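Local atomic coordinates of probable ribosomal RNA small subunit methyltransferase (Thermus thermophilus, PDB entry 3DMH), a protein that uses S-adenosylmethionine to methylate the N2 atom of a guanosine in the RNA of the small ribosomal subunit. Residues 7-11 against 23-27; 53-57 against 80-84; 74-80 against 286-291; 237-243 against 256-262. All coordinates share one frame. Numbering follows the deposited sequence.

Contact 1: 7-11 against 23-27; sequences AYHRL and IKPGA
Residues 7-11 leave the last turn of helix 5-9 at Ala-7 and Tyr-8 and are extended at Arg-10 and Leu-11. Facing them, Ile-23 and Lys-24 are extended before a type II beta turn from Lys-24 to Ala-27, closed by Ala-27 N to Lys-24 O at 3.2 Å. Gly-26 occupies the turn's positive-phi position (85/0), where a CB would also run into the Tyr-8 hydroxyl. CA atoms lie 5.7 Å apart for Tyr-8 and Pro-25 and 5.0 Å for Leu-11 and Lys-24; Leu-11 CA also gives a CH...O contact to Ile-23 O at 3.6 Å.

Lys-24 is the key side chain. Starting from chi1 p, it curls through two m angles so that its buried NZ donates to Tyr-8 O at 2.8 Å and to its neighbour Pro-25 O at 2.8 Å. The same NZ stands over the face of the Tyr-8 ring, a cation-pi contact 3.7 Å from the centroid, and forms a salt bridge to Asp-288. Tyr-8 (chi1 t) lays CD1 against Pro-25 CB at 3.6 Å, an apolar contact, while Leu-11 CD2 packs on Lys-24 CD at 3.6 Å.

Backbone bonds between Ile-23 and Thr-12 place all this at the open end of the hairpin formed by strands 12-16 and 19-23. Tyr-8, hydrogen-bonded through OH to Asp-288, carries this N-terminal piece to the wall of the S-adenosylmethionine pocket.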
loop_
_atom_site.group_PDB
_atom_site.type_symbol
_atom_site.label_atom_id
_atom_site.label_comp_id
_atom_site.label_asym_id
_atom_site.label_seq_id
_atom_site.Cartn_x
_atom_site.Cartn_y
_atom_site.Cartn_z
ATOM N N ALA A 7 6.110 -19.350 -1.281
ATOM C CA ALA A 7 6.999 -18.639 -0.341
ATOM C C ALA A 7 6.634 -17.160 -0.170
ATOM O O ALA A 7 6.695 -16.622 0.932
ATOM C CB ALA A 7 8.446 -18.780 -0.749
ATOM N N TYR A 8 6.255 -16.504 -1.266
ATOM C CA TYR A 8 5.769 -15.138 -1.167
ATOM C C TYR A 8 4.564 -15.023 -0.213
ATOM O O TYR A 8 4.490 -14.070 0.581
ATOM C CB TYR A 8 5.410 -14.517 -2.554
ATOM C CG TYR A 8 4.843 -13.135 -2.290
ATOM C CD1 TYR A 8 5.693 -12.070 -2.017
ATOM C CD2 TYR A 8 3.453 -12.919 -2.157
ATOM C CE1 TYR A 8 5.227 -10.826 -1.659
ATOM C CE2 TYR A 8 2.959 -11.672 -1.801
ATOM C CZ TYR A 8 3.835 -10.611 -1.542
ATOM O OH TYR A 8 3.356 -9.399 -1.145
ATOM N N HIS A 9 3.611 -15.951 -0.332
ATOM C CA HIS A 9 2.367 -15.889 0.439
ATOM C C HIS A 9 2.450 -16.498 1.830
ATOM O O HIS A 9 1.491 -16.396 2.598
ATOM C CB HIS A 9 1.220 -16.544 -0.319
ATOM C CG HIS A 9 0.738 -15.741 -1.481
ATOM N ND1 HIS A 9 0.105 -14.528 -1.329
ATOM C CD2 HIS A 9 0.787 -15.979 -2.815
ATOM C CE1 HIS A 9 -0.207 -14.040 -2.519
ATOM N NE2 HIS A 9 0.192 -14.904 -3.438
ATOM N N ARG A 10 3.579 -17.145 2.124
ATOM C CA ARG A 10 3.736 -17.864 3.391
ATOM C C ARG A 10 3.874 -16.912 4.566
ATOM O O ARG A 10 4.629 -15.946 4.497
ATOM C CB ARG A 10 4.955 -18.756 3.330
ATOM C CG ARG A 10 5.123 -19.584 4.572
ATOM C CD ARG A 10 6.369 -20.393 4.506
ATOM N NE ARG A 10 6.205 -21.543 3.620
ATOM C CZ ARG A 10 6.896 -22.672 3.763
ATOM N NH1 ARG A 10 7.775 -22.769 4.753
ATOM N NH2 ARG A 10 6.708 -23.694 2.933
ATOM N N LEU A 11 3.148 -17.222 5.651
ATOM C CA LEU A 11 3.271 -16.479 6.920
ATOM C C LEU A 11 4.183 -17.282 7.828
ATOM O O LEU A 11 3.953 -18.479 8.012
ATOM C CB LEU A 11 1.899 -16.317 7.588
ATOM C CG LEU A 11 0.734 -15.807 6.714
ATOM C CD1 LEU A 11 -0.495 -15.603 7.574
ATOM C CD2 LEU A 11 1.066 -14.541 5.991
ATOM N N ILE A 23 5.284 -12.846 10.199
ATOM C CA ILE A 23 5.706 -11.892 9.174
ATOM C C ILE A 23 5.581 -12.564 7.807
ATOM O O ILE A 23 5.456 -13.787 7.706
ATOM C CB ILE A 23 7.151 -11.373 9.424
ATOM C CG1 ILE A 23 8.172 -12.482 9.186
ATOM C CG2 ILE A 23 7.254 -10.719 10.852
ATOM C CD1 ILE A 23 9.615 -11.991 9.197
ATOM N N LYS A 24 5.656 -11.777 6.743
ATOM C CA LYS A 24 5.678 -12.368 5.401
ATOM C C LYS A 24 6.322 -11.361 4.460
ATOM O O LYS A 24 6.351 -10.153 4.769
ATOM C CB LYS A 24 4.260 -12.737 4.892
ATOM C CG LYS A 24 3.418 -11.516 4.509
ATOM C CD LYS A 24 2.074 -11.882 3.860
ATOM C CE LYS A 24 2.236 -12.718 2.607
ATOM N NZ LYS A 24 2.897 -11.979 1.464
ATOM N N PRO A 25 6.802 -11.844 3.297
ATOM C CA PRO A 25 7.277 -10.913 2.275
ATOM C C PRO A 25 6.185 -9.892 1.931
ATOM O O PRO A 25 5.001 -10.212 1.887
ATOM C CB PRO A 25 7.590 -11.828 1.089
ATOM C CG PRO A 25 7.956 -13.171 1.737
ATOM C CD PRO A 25 6.928 -13.253 2.869
ATOM N N GLY A 26 6.596 -8.637 1.764
ATOM C CA GLY A 26 5.644 -7.585 1.378
ATOM C C GLY A 26 4.857 -6.922 2.500
ATOM O O GLY A 26 4.041 -6.016 2.259
ATOM N N ALA A 27 5.084 -7.350 3.743
ATOM C CA ALA A 27 4.453 -6.724 4.897
ATOM C C ALA A 27 5.420 -5.766 5.631
ATOM O O ALA A 27 6.575 -6.147 5.949
ATOM C CB ALA A 27 3.946 -7.790 5.863
#

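Contact 2: 53-57 against 80-84; sequences NPGVG and RCLTA
Apolar packing holds residues 53-57 to the helical turn 80-84, and it centres on Leu-82. With chi1 m and chi2 t its isobutyl end reaches into the loop: CD1 meets Pro-54 CG at 3.9 Å and Gly-55 O at 3.4 Å, while CD2 lies 3.4 Å from Val-56 O and 3.7 Å from Gly-57 N. The preceding residue, Cys-81, whose CB points at the loop, brings that atom to 4.0 Å from Val-56 CG1. Small or branched apolar residues suit this seam, whose touching residues are all buried and where the nearest CA atoms, Val-56 and Leu-82, are 5.7 Å apart.

The loop follows strand 48-51 of a sheet with the strand order of class I methyltransferases, 3-2-1-4-5-7-6, so it stands where such folds carry their glycine-rich cofactor loop; helix 76-84 follows the second strand, 68-73. Consistent with that, Gly-55 N bonds to Glu-73 at the end of this second strand.

Between the two segments there are no hydrogen bonds; each has backbone bonds of its own. Pro-54 to Gly-57 is a type II' beta turn, closed by Gly-57 N to Pro-54 O at 2.9 Å, with Gly-55 at 56/-135, a region that favours glycine. Gly-57 (94/13) suits glycine too: a CB would jam against the preceding carbonyl and clash with Leu-82 CD2. In the helix, Ala-84 N donates to Arg-80 O at 3.0 Å.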
loop_
_atom_site.group_PDB
_atom_site.type_symbol
_atom_site.label_atom_id
_atom_site.label_comp_id
_atom_site.label_asym_id
_atom_site.label_seq_id
_atom_site.Cartn_x
_atom_site.Cartn_y
_atom_site.Cartn_z
ATOM N N ASN A 53 -0.893 2.531 12.518
ATOM C CA ASN A 53 -0.010 2.113 11.418
ATOM C C ASN A 53 0.768 0.893 11.870
ATOM O O ASN A 53 1.992 0.962 12.033
ATOM C CB ASN A 53 0.936 3.251 10.999
ATOM C CG ASN A 53 1.841 2.866 9.823
ATOM O OD1 ASN A 53 1.509 1.976 9.021
ATOM N ND2 ASN A 53 2.992 3.514 9.726
ATOM N N PRO A 54 0.052 -0.205 12.145
ATOM C CA PRO A 54 0.731 -1.305 12.866
ATOM C C PRO A 54 1.723 -2.123 12.064
ATOM O O PRO A 54 2.660 -2.652 12.657
ATOM C CB PRO A 54 -0.415 -2.216 13.305
ATOM C CG PRO A 54 -1.504 -1.950 12.299
ATOM C CD PRO A 54 -1.385 -0.477 11.929
ATOM N N GLY A 55 1.532 -2.247 10.757
ATOM C CA GLY A 55 2.324 -3.252 10.004
ATOM C C GLY A 55 2.095 -4.611 10.638
ATOM O O GLY A 55 0.973 -4.976 10.958
ATOM N N VAL A 56 3.180 -5.367 10.830
ATOM C CA VAL A 56 3.069 -6.701 11.454
ATOM C C VAL A 56 2.788 -6.636 12.969
ATOM O O VAL A 56 2.563 -7.674 13.623
ATOM C CB VAL A 56 4.296 -7.617 11.145
ATOM C CG1 VAL A 56 4.426 -7.851 9.630
ATOM C CG2 VAL A 56 5.543 -6.999 11.707
ATOM N N GLY A 57 2.774 -5.423 13.537
ATOM C CA GLY A 57 2.329 -5.237 14.932
ATOM C C GLY A 57 3.386 -5.246 16.023
ATOM O O GLY A 57 3.062 -5.338 17.209
ATOM N N ARG A 80 -3.020 -9.902 7.051
ATOM C CA ARG A 80 -2.864 -11.374 7.086
ATOM C C ARG A 80 -1.951 -11.763 8.253
ATOM O O ARG A 80 -2.231 -12.731 8.988
ATOM C CB ARG A 80 -2.243 -11.904 5.798
ATOM C CG ARG A 80 -3.112 -11.781 4.572
ATOM C CD ARG A 80 -2.273 -12.007 3.300
ATOM N NE ARG A 80 -2.249 -13.407 2.898
ATOM C CZ ARG A 80 -1.636 -13.907 1.811
ATOM N NH1 ARG A 80 -0.952 -13.123 0.950
ATOM N NH2 ARG A 80 -1.712 -15.228 1.572
ATOM N N CYS A 81 -0.864 -11.002 8.407
ATOM C CA CYS A 81 0.077 -11.266 9.512
ATOM C C CYS A 81 -0.535 -11.014 10.882
ATOM O O CYS A 81 -0.426 -11.863 11.743
ATOM C CB CYS A 81 1.329 -10.429 9.358
ATOM S SG CYS A 81 2.310 -10.872 7.890
ATOM N N LEU A 82 -1.159 -9.845 11.082
ATOM C CA LEU A 82 -1.768 -9.539 12.380
ATOM C C LEU A 82 -2.776 -10.617 12.857
ATOM O O LEU A 82 -2.777 -11.026 13.998
ATOM C CB LEU A 82 -2.465 -8.175 12.290
ATOM C CG LEU A 82 -1.477 -7.032 12.091
ATOM C CD1 LEU A 82 -2.211 -5.750 11.676
ATOM C CD2 LEU A 82 -0.671 -6.755 13.380
ATOM N N THR A 83 -3.733 -10.923 12.013
ATOM C CA THR A 83 -4.709 -11.965 12.182
ATOM C C THR A 83 -4.058 -13.319 12.530
ATOM O O THR A 83 -4.478 -13.978 13.480
ATOM C CB THR A 83 -5.633 -12.056 10.954
ATOM O OG1 THR A 83 -6.247 -10.773 10.789
ATOM C CG2 THR A 83 -6.707 -13.084 11.195
ATOM N N ALA A 84 -3.035 -13.712 11.759
ATOM C CA ALA A 84 -2.311 -14.965 12.068
ATOM C C ALA A 84 -1.723 -14.940 13.470
ATOM O O ALA A 84 -1.662 -15.971 14.150
ATOM C CB ALA A 84 -1.225 -15.270 11.031
#

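Contact 3: 74-80 against 286-291; sequences TSRAAFR and HSDVDE. With SAM (S-adenosylmethionine), chain D.
A buried carboxylate, Asp-288, serves a neighbouring domain and the cofactor together. Its OD2 takes a salt bridge from Arg-80 NH1 at 2.8 Å, and its OD1 accepts from SAM N6 at 3.0 Å as well as from the hydroxyl of Tyr-8. Residues 286-291 begin at the end of strand 283-286 and form a type II' beta turn from Asp-288 to Glu-291, closed by Glu-291 N to Asp-288 O at 2.9 Å. Val-289, second in the turn, sits at 52/-123, unusual for a beta-branched residue; its N donates to SAM N1 at 2.9 Å.

Against this turn lies the start of helix 76-84, with Ala-77 CA 5.3 Å from Asp-288 CA. Ala-77 is small enough for its CB to approach Asp-288 OD2 at 3.4 Å. Ser-75 is the N-cap: its OG accepts from Ala-78 N at 3.1 Å and also meets Asp-263. His-286 NE2 donates to Thr-74 O at 2.9 Å, besides bonding to Asp-263. Over the imidazole face passes Arg-76 CD, a CH-pi contact 3.6 Å from the centroid; chi2 p bends the arginine there. A water joins Arg-76 NE (2.8 Å) to Glu-291 OE2 (2.6 Å), and Glu-291 OE1 accepts from Asp-288 N at 3.2 Å, bracing the turn. Glu-291 CG covers the Arg-80 guanidinium, 3.5 Å from CZ.

An acidic side chain for N6 beside a backbone NH for N1 is the adenine-reading element of class I methyltransferases.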
loop_
_atom_site.group_PDB
_atom_site.type_symbol
_atom_site.label_atom_id
_atom_site.label_comp_id
_atom_site.label_asym_id
_atom_site.label_seq_id
_atom_site.Cartn_x
_atom_site.Cartn_y
_atom_site.Cartn_z
ATOM N N THR A 74 -4.103 -0.579 6.568
ATOM C CA THR A 74 -4.493 -0.479 5.168
ATOM C C THR A 74 -3.932 -1.578 4.269
ATOM O O THR A 74 -4.485 -1.834 3.193
ATOM C CB THR A 74 -4.059 0.877 4.554
ATOM O OG1 THR A 74 -2.657 1.049 4.807
ATOM C CG2 THR A 74 -4.784 2.033 5.230
ATOM N N SER A 75 -2.828 -2.210 4.697
ATOM C CA SER A 75 -2.186 -3.231 3.876
ATOM C C SER A 75 -2.788 -4.592 4.109
ATOM O O SER A 75 -2.811 -5.099 5.234
ATOM C CB SER A 75 -0.690 -3.262 4.192
ATOM O OG SER A 75 -0.074 -4.490 3.754
ATOM N N ARG A 76 -3.227 -5.213 3.026
ATOM C CA ARG A 76 -3.775 -6.560 3.126
ATOM C C ARG A 76 -2.729 -7.540 3.654
ATOM O O ARG A 76 -3.031 -8.344 4.531
ATOM C CB ARG A 76 -4.360 -7.035 1.785
ATOM C CG ARG A 76 -5.398 -8.105 2.007
ATOM C CD ARG A 76 -6.769 -7.454 2.319
ATOM N NE ARG A 76 -7.758 -8.445 2.696
ATOM C CZ ARG A 76 -9.070 -8.224 2.677
ATOM N NH1 ARG A 76 -9.559 -7.024 2.316
ATOM N NH2 ARG A 76 -9.901 -9.223 3.021
ATOM N N ALA A 77 -1.506 -7.466 3.117
ATOM C CA ALA A 77 -0.411 -8.333 3.566
ATOM C C ALA A 77 -0.199 -8.210 5.073
ATOM O O ALA A 77 -0.025 -9.225 5.768
ATOM C CB ALA A 77 0.885 -8.005 2.812
ATOM N N ALA A 78 -0.205 -6.974 5.581
ATOM C CA ALA A 78 0.020 -6.785 7.024
ATOM C C ALA A 78 -1.152 -7.348 7.849
ATOM O O ALA A 78 -0.945 -8.010 8.879
ATOM C CB ALA A 78 0.270 -5.314 7.334
ATOM N N PHE A 79 -2.397 -7.136 7.387
ATOM C CA PHE A 79 -3.556 -7.741 8.087
ATOM C C PHE A 79 -3.527 -9.271 8.112
ATOM O O PHE A 79 -3.840 -9.879 9.133
ATOM C CB PHE A 79 -4.823 -7.145 7.513
ATOM C CG PHE A 79 -4.997 -5.705 7.902
ATOM C CD1 PHE A 79 -5.045 -5.383 9.243
ATOM N N ARG A 80 -3.020 -9.902 7.051
ATOM C CA ARG A 80 -2.864 -11.374 7.086
ATOM C C ARG A 80 -1.951 -11.763 8.253
ATOM O O ARG A 80 -2.231 -12.731 8.988
ATOM C CB ARG A 80 -2.243 -11.904 5.798
ATOM C CG ARG A 80 -3.112 -11.781 4.572
ATOM C CD ARG A 80 -2.273 -12.007 3.300
ATOM N NE ARG A 80 -2.249 -13.407 2.898
ATOM C CZ ARG A 80 -1.636 -13.907 1.811
ATOM N NH1 ARG A 80 -0.952 -13.123 0.950
ATOM N NH2 ARG A 80 -1.712 -15.228 1.572
ATOM N N HIS A 286 -9.126 -5.671 -2.809
ATOM C CA HIS A 286 -8.114 -5.432 -1.803
ATOM C C HIS A 286 -7.436 -6.778 -1.569
ATOM O O HIS A 286 -8.022 -7.692 -1.004
ATOM C CB HIS A 286 -8.780 -4.883 -0.532
ATOM C CG HIS A 286 -7.801 -4.391 0.489
ATOM N ND1 HIS A 286 -8.090 -4.292 1.835
ATOM C CD2 HIS A 286 -6.532 -3.938 0.339
ATOM C CE1 HIS A 286 -7.036 -3.811 2.472
ATOM N NE2 HIS A 286 -6.073 -3.602 1.586
ATOM N N SER A 287 -6.185 -6.887 -2.008
ATOM C CA SER A 287 -5.541 -8.182 -2.151
ATOM C C SER A 287 -4.028 -8.028 -2.068
ATOM O O SER A 287 -3.468 -7.078 -2.621
ATOM C CB SER A 287 -5.858 -8.719 -3.545
ATOM O OG SER A 287 -5.396 -10.053 -3.722
ATOM N N ASP A 288 -3.387 -8.987 -1.397
ATOM C CA ASP A 288 -1.925 -9.084 -1.409
ATOM C C ASP A 288 -1.585 -9.917 -2.648
ATOM O O ASP A 288 -1.805 -11.126 -2.659
ATOM C CB ASP A 288 -1.444 -9.787 -0.132
ATOM C CG ASP A 288 0.068 -9.975 -0.079
ATOM O OD1 ASP A 288 0.775 -9.346 -0.894
ATOM O OD2 ASP A 288 0.532 -10.739 0.801
ATOM N N VAL A 289 -1.135 -9.245 -3.703
ATOM C CA VAL A 289 -0.920 -9.862 -5.023
ATOM C C VAL A 289 -2.229 -10.593 -5.400
ATOM O O VAL A 289 -3.294 -9.956 -5.422
ATOM C CB VAL A 289 0.385 -10.734 -5.118
ATOM C CG1 VAL A 289 0.750 -10.975 -6.575
ATOM C CG2 VAL A 289 1.564 -10.001 -4.478
ATOM N N ASP A 290 -2.189 -11.892 -5.673
ATOM C CA ASP A 290 -3.401 -12.600 -6.087
ATOM C C ASP A 290 -4.115 -13.336 -4.963
ATOM O O ASP A 290 -4.938 -14.219 -5.218
ATOM C CB ASP A 290 -3.087 -13.590 -7.215
ATOM C CG ASP A 290 -2.071 -14.641 -6.813
ATOM O OD1 ASP A 290 -1.289 -14.426 -5.854
ATOM O OD2 ASP A 290 -2.023 -15.704 -7.470
ATOM N N GLU A 291 -3.824 -12.961 -3.721
ATOM C CA GLU A 291 -4.404 -13.640 -2.557
ATOM C C GLU A 291 -5.930 -13.708 -2.598
ATOM O O GLU A 291 -6.531 -14.707 -2.176
ATOM C CB GLU A 291 -3.915 -12.927 -1.291
ATOM C CG GLU A 291 -4.591 -13.292 -0.004
ATOM C CD GLU A 291 -5.462 -12.195 0.525
ATOM O OE1 GLU A 291 -5.337 -11.020 0.085
ATOM O OE2 GLU A 291 -6.273 -12.527 1.410
HETATM N N SAM D . -1.160 0.582 -11.578
HETATM C CA SAM D . -1.062 1.935 -10.931
HETATM C C SAM D . -0.512 2.922 -11.938
HETATM O O SAM D . -0.026 2.436 -12.969
HETATM O OXT SAM D . -0.534 4.139 -11.686
HETATM C CB SAM D . -0.130 1.907 -9.718
HETATM C CG SAM D . 1.313 1.478 -9.996
HETATM S SD SAM D . 2.346 1.605 -8.500
HETATM C CE SAM D . 4.010 1.723 -9.217
HETATM C "C5'" SAM D . 2.410 -0.072 -7.805
HETATM C "C4'" SAM D . 1.142 -0.433 -7.048
HETATM O "O4'" SAM D . 1.400 -1.718 -6.487
HETATM C "C3'" SAM D . 0.774 0.520 -5.903
HETATM O "O3'" SAM D . -0.555 1.009 -6.031
HETATM C "C2'" SAM D . 0.974 -0.342 -4.652
HETATM O "O2'" SAM D . 0.151 -0.011 -3.551
HETATM C "C1'" SAM D . 0.707 -1.719 -5.254
HETATM N N9 SAM D . 1.196 -2.784 -4.399
HETATM C C8 SAM D . 2.293 -2.785 -3.541
HETATM N N7 SAM D . 2.398 -4.005 -2.958
HETATM C C5 SAM D . 1.357 -4.778 -3.429
HETATM C C6 SAM D . 0.927 -6.083 -3.161
HETATM N N6 SAM D . 1.560 -6.854 -2.266
HETATM N N1 SAM D . -0.180 -6.545 -3.832
HETATM C C2 SAM D . -0.865 -5.759 -4.731
HETATM N N3 SAM D . -0.495 -4.440 -4.974
HETATM C C4 SAM D . 0.607 -3.995 -4.331
HETATM O O HOH W 1 -6.921 -10.998 3.349
#

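Contact 4: 237-243 against 256-262; sequences VLDLGAG and AEVVGVE. With SAM (S-adenosylmethionine), chain D.
Strands 237-240 and 257-262 run parallel, their axes 4.7 Å apart at closest and crossing at -21°. Bonds alternate between them: Val-237 N to Glu-257 O 3.1 Å, Val-259 N to Val-237 O 2.8 Å, Asp-239 N to Val-259 O 2.9 Å and Val-261 N to Asp-239 O 3.0 Å. Val-261 O then accepts both Gly-241 N (2.8 Å) and Ala-242 N (3.0 Å) as the first strand curls away.

On one face Val-237 straddles its partners, CG2 at 3.6 Å from Ala-256 CB and CG1 at 4.1 Å from Val-258 CG1. Farther along, Gly-260 leaves a hollow that Ala-242 fills, CB to CA at 3.7 Å; any CB on Gly-260 would clash there. On the reverse face Leu-238 CD1 nestles between Val-259 CG1 (4.0 Å) and Val-261 CG1 (4.1 Å), and Leu-240 CD2 closes on Val-261 CG2 at 3.7 Å.

Gly-241 and Gly-243, both at positive phi, leave room for SAM, whose amino N donates to Gly-241 O at 2.8 Å. Glu-262 OE1 accepts from Gly-243 N (2.8 Å) and SAM O3' (2.7 Å), while OE2 accepts from SAM O2' (2.6 Å): the glycine-rich loop and ribose-binding acid of a class I methyltransferase.

Helix 248-253 links the strands as a beta-alpha-beta unit and covers Val-237 and Val-258; helix 265-277 touches Ala-242. Strand 299-304 flanks the first strand and 283-286 the second.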
loop_
_atom_site.group_PDB
_atom_site.type_symbol
_atom_site.label_atom_id
_atom_site.label_comp_id
_atom_site.label_asym_id
_atom_site.label_seq_id
_atom_site.Cartn_x
_atom_site.Cartn_y
_atom_site.Cartn_z
ATOM N N VAL A 237 -8.746 -9.255 -17.971
ATOM C CA VAL A 237 -7.489 -8.565 -17.675
ATOM C C VAL A 237 -7.290 -8.555 -16.167
ATOM O O VAL A 237 -8.237 -8.298 -15.420
ATOM C CB VAL A 237 -7.529 -7.100 -18.176
ATOM C CG1 VAL A 237 -6.305 -6.304 -17.697
ATOM C CG2 VAL A 237 -7.615 -7.060 -19.700
ATOM N N LEU A 238 -6.066 -8.855 -15.719
ATOM C CA LEU A 238 -5.674 -8.657 -14.330
ATOM C C LEU A 238 -4.673 -7.517 -14.295
ATOM O O LEU A 238 -3.692 -7.559 -15.044
ATOM C CB LEU A 238 -5.004 -9.907 -13.767
ATOM C CG LEU A 238 -4.545 -9.845 -12.302
ATOM C CD1 LEU A 238 -5.721 -9.688 -11.352
ATOM C CD2 LEU A 238 -3.826 -11.152 -11.988
ATOM N N ASP A 239 -4.938 -6.524 -13.441
ATOM C CA ASP A 239 -4.037 -5.377 -13.251
ATOM C C ASP A 239 -3.373 -5.590 -11.892
ATOM O O ASP A 239 -4.039 -5.457 -10.849
ATOM C CB ASP A 239 -4.840 -4.065 -13.293
ATOM C CG ASP A 239 -3.982 -2.816 -13.146
ATOM O OD1 ASP A 239 -2.775 -2.910 -12.871
ATOM O OD2 ASP A 239 -4.574 -1.729 -13.280
ATOM N N LEU A 240 -2.082 -5.961 -11.907
ATOM C CA LEU A 240 -1.353 -6.242 -10.662
ATOM C C LEU A 240 -0.846 -4.940 -10.065
ATOM O O LEU A 240 0.067 -4.287 -10.616
ATOM C CB LEU A 240 -0.170 -7.184 -10.923
ATOM C CG LEU A 240 -0.485 -8.622 -11.305
ATOM C CD1 LEU A 240 0.728 -9.336 -11.859
ATOM C CD2 LEU A 240 -1.029 -9.387 -10.101
ATOM N N GLY A 241 -1.410 -4.557 -8.920
ATOM C CA GLY A 241 -1.042 -3.316 -8.270
ATOM C C GLY A 241 -1.789 -2.186 -8.927
ATOM O O GLY A 241 -1.187 -1.274 -9.476
ATOM N N ALA A 242 -3.118 -2.245 -8.874
ATOM C CA ALA A 242 -3.955 -1.368 -9.730
ATOM C C ALA A 242 -3.928 0.109 -9.335
ATOM O O ALA A 242 -4.247 0.985 -10.173
ATOM C CB ALA A 242 -5.429 -1.887 -9.796
ATOM N N GLY A 243 -3.564 0.424 -8.092
ATOM C CA GLY A 243 -3.570 1.823 -7.662
ATOM C C GLY A 243 -4.931 2.484 -7.810
ATOM O O GLY A 243 -5.953 1.805 -7.648
ATOM N N ALA A 256 -12.484 -4.338 -21.826
ATOM C CA ALA A 256 -11.941 -5.475 -21.101
ATOM C C ALA A 256 -12.767 -5.736 -19.851
ATOM O O ALA A 256 -13.368 -4.807 -19.282
ATOM C CB ALA A 256 -10.489 -5.205 -20.706
ATOM N N GLU A 257 -12.782 -6.990 -19.412
ATOM C CA GLU A 257 -13.353 -7.359 -18.117
ATOM C C GLU A 257 -12.214 -7.423 -17.099
ATOM O O GLU A 257 -11.524 -8.437 -16.992
ATOM C CB GLU A 257 -14.098 -8.694 -18.229
ATOM C CG GLU A 257 -15.101 -8.712 -19.389
ATOM C CD GLU A 257 -15.830 -10.037 -19.576
ATOM O OE1 GLU A 257 -15.749 -10.921 -18.699
ATOM O OE2 GLU A 257 -16.505 -10.188 -20.616
ATOM N N VAL A 258 -12.025 -6.318 -16.375
ATOM C CA VAL A 258 -10.815 -6.068 -15.580
ATOM C C VAL A 258 -11.004 -6.399 -14.109
ATOM O O VAL A 258 -12.037 -6.056 -13.513
ATOM C CB VAL A 258 -10.351 -4.596 -15.709
ATOM C CG1 VAL A 258 -8.959 -4.439 -15.130
ATOM C CG2 VAL A 258 -10.354 -4.138 -17.165
ATOM N N VAL A 259 -9.993 -7.082 -13.563
ATOM C CA VAL A 259 -9.851 -7.305 -12.126
ATOM C C VAL A 259 -8.588 -6.577 -11.705
ATOM O O VAL A 259 -7.525 -6.841 -12.262
ATOM C CB VAL A 259 -9.675 -8.784 -11.785
ATOM C CG1 VAL A 259 -9.454 -8.961 -10.269
ATOM C CG2 VAL A 259 -10.893 -9.582 -12.225
ATOM N N GLY A 260 -8.707 -5.636 -10.765
ATOM C CA GLY A 260 -7.538 -4.943 -10.207
ATOM C C GLY A 260 -7.286 -5.548 -8.844
ATOM O O GLY A 260 -8.227 -5.754 -8.078
ATOM N N VAL A 261 -6.020 -5.873 -8.568
ATOM C CA VAL A 261 -5.610 -6.290 -7.216
ATOM C C VAL A 261 -4.663 -5.243 -6.679
ATOM O O VAL A 261 -3.783 -4.753 -7.385
ATOM C CB VAL A 261 -4.980 -7.698 -7.148
ATOM C CG1 VAL A 261 -6.053 -8.766 -7.419
ATOM C CG2 VAL A 261 -3.784 -7.903 -8.097
ATOM N N GLU A 262 -4.881 -4.883 -5.418
ATOM C CA GLU A 262 -4.164 -3.753 -4.817
ATOM C C GLU A 262 -4.077 -3.986 -3.306
ATOM O O GLU A 262 -5.118 -4.263 -2.668
ATOM C CB GLU A 262 -4.918 -2.458 -5.145
ATOM C CG GLU A 262 -4.454 -1.222 -4.399
ATOM C CD GLU A 262 -2.975 -0.944 -4.595
ATOM O OE1 GLU A 262 -2.553 -0.752 -5.755
ATOM O OE2 GLU A 262 -2.259 -0.913 -3.579
HETATM N N SAM D . -1.160 0.582 -11.578
HETATM C CA SAM D . -1.062 1.935 -10.931
HETATM C C SAM D . -0.512 2.922 -11.938
HETATM O O SAM D . -0.026 2.436 -12.969
HETATM O OXT SAM D . -0.534 4.139 -11.686
HETATM C CB SAM D . -0.130 1.907 -9.718
HETATM C CG SAM D . 1.313 1.478 -9.996
HETATM S SD SAM D . 2.346 1.605 -8.500
HETATM C CE SAM D . 4.010 1.723 -9.217
HETATM C "C5'" SAM D . 2.410 -0.072 -7.805
HETATM C "C4'" SAM D . 1.142 -0.433 -7.048
HETATM O "O4'" SAM D . 1.400 -1.718 -6.487
HETATM C "C3'" SAM D . 0.774 0.520 -5.903
HETATM O "O3'" SAM D . -0.555 1.009 -6.031
HETATM C "C2'" SAM D . 0.974 -0.342 -4.652
HETATM O "O2'" SAM D . 0.151 -0.011 -3.551
HETATM C "C1'" SAM D . 0.707 -1.719 -5.254
HETATM N N9 SAM D . 1.196 -2.784 -4.399
HETATM C C8 SAM D . 2.293 -2.785 -3.541
HETATM N N7 SAM D . 2.398 -4.005 -2.958
HETATM C C5 SAM D . 1.357 -4.778 -3.429
HETATM C C6 SAM D . 0.927 -6.083 -3.161
HETATM N N6 SAM D . 1.560 -6.854 -2.266
HETATM N N1 SAM D . -0.180 -6.545 -3.832
HETATM C C2 SAM D . -0.865 -5.759 -4.731
HETATM N N3 SAM D . -0.495 -4.440 -4.974
HETATM C C4 SAM D . 0.607 -3.995 -4.331
#

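How the contacts relate
Contacts 2 and 4 are the buried ones, and each lies in a sheet domain of the same strand order: contact 2 is van der Waals packing of apolar side chains on one another and on loop backbone, contact 4 a backbone-bonded strand pair. Contacts 1 and 3 are only partly buried and rely on charge. Contacts 2 and 3 both draw on helix 76-84; Arg-80 belongs to both ranges but touches the partner segment only in contact 3, while contact 2 uses Cys-81 and Leu-82. Asp-288 of contact 3 receives Tyr-8 and Lys-24 of contact 1. Contact 4 lies nested within the loop that contact 3 closes; they join through Ser-287 N and Glu-262 O (2.9 Å) and both hold SAM.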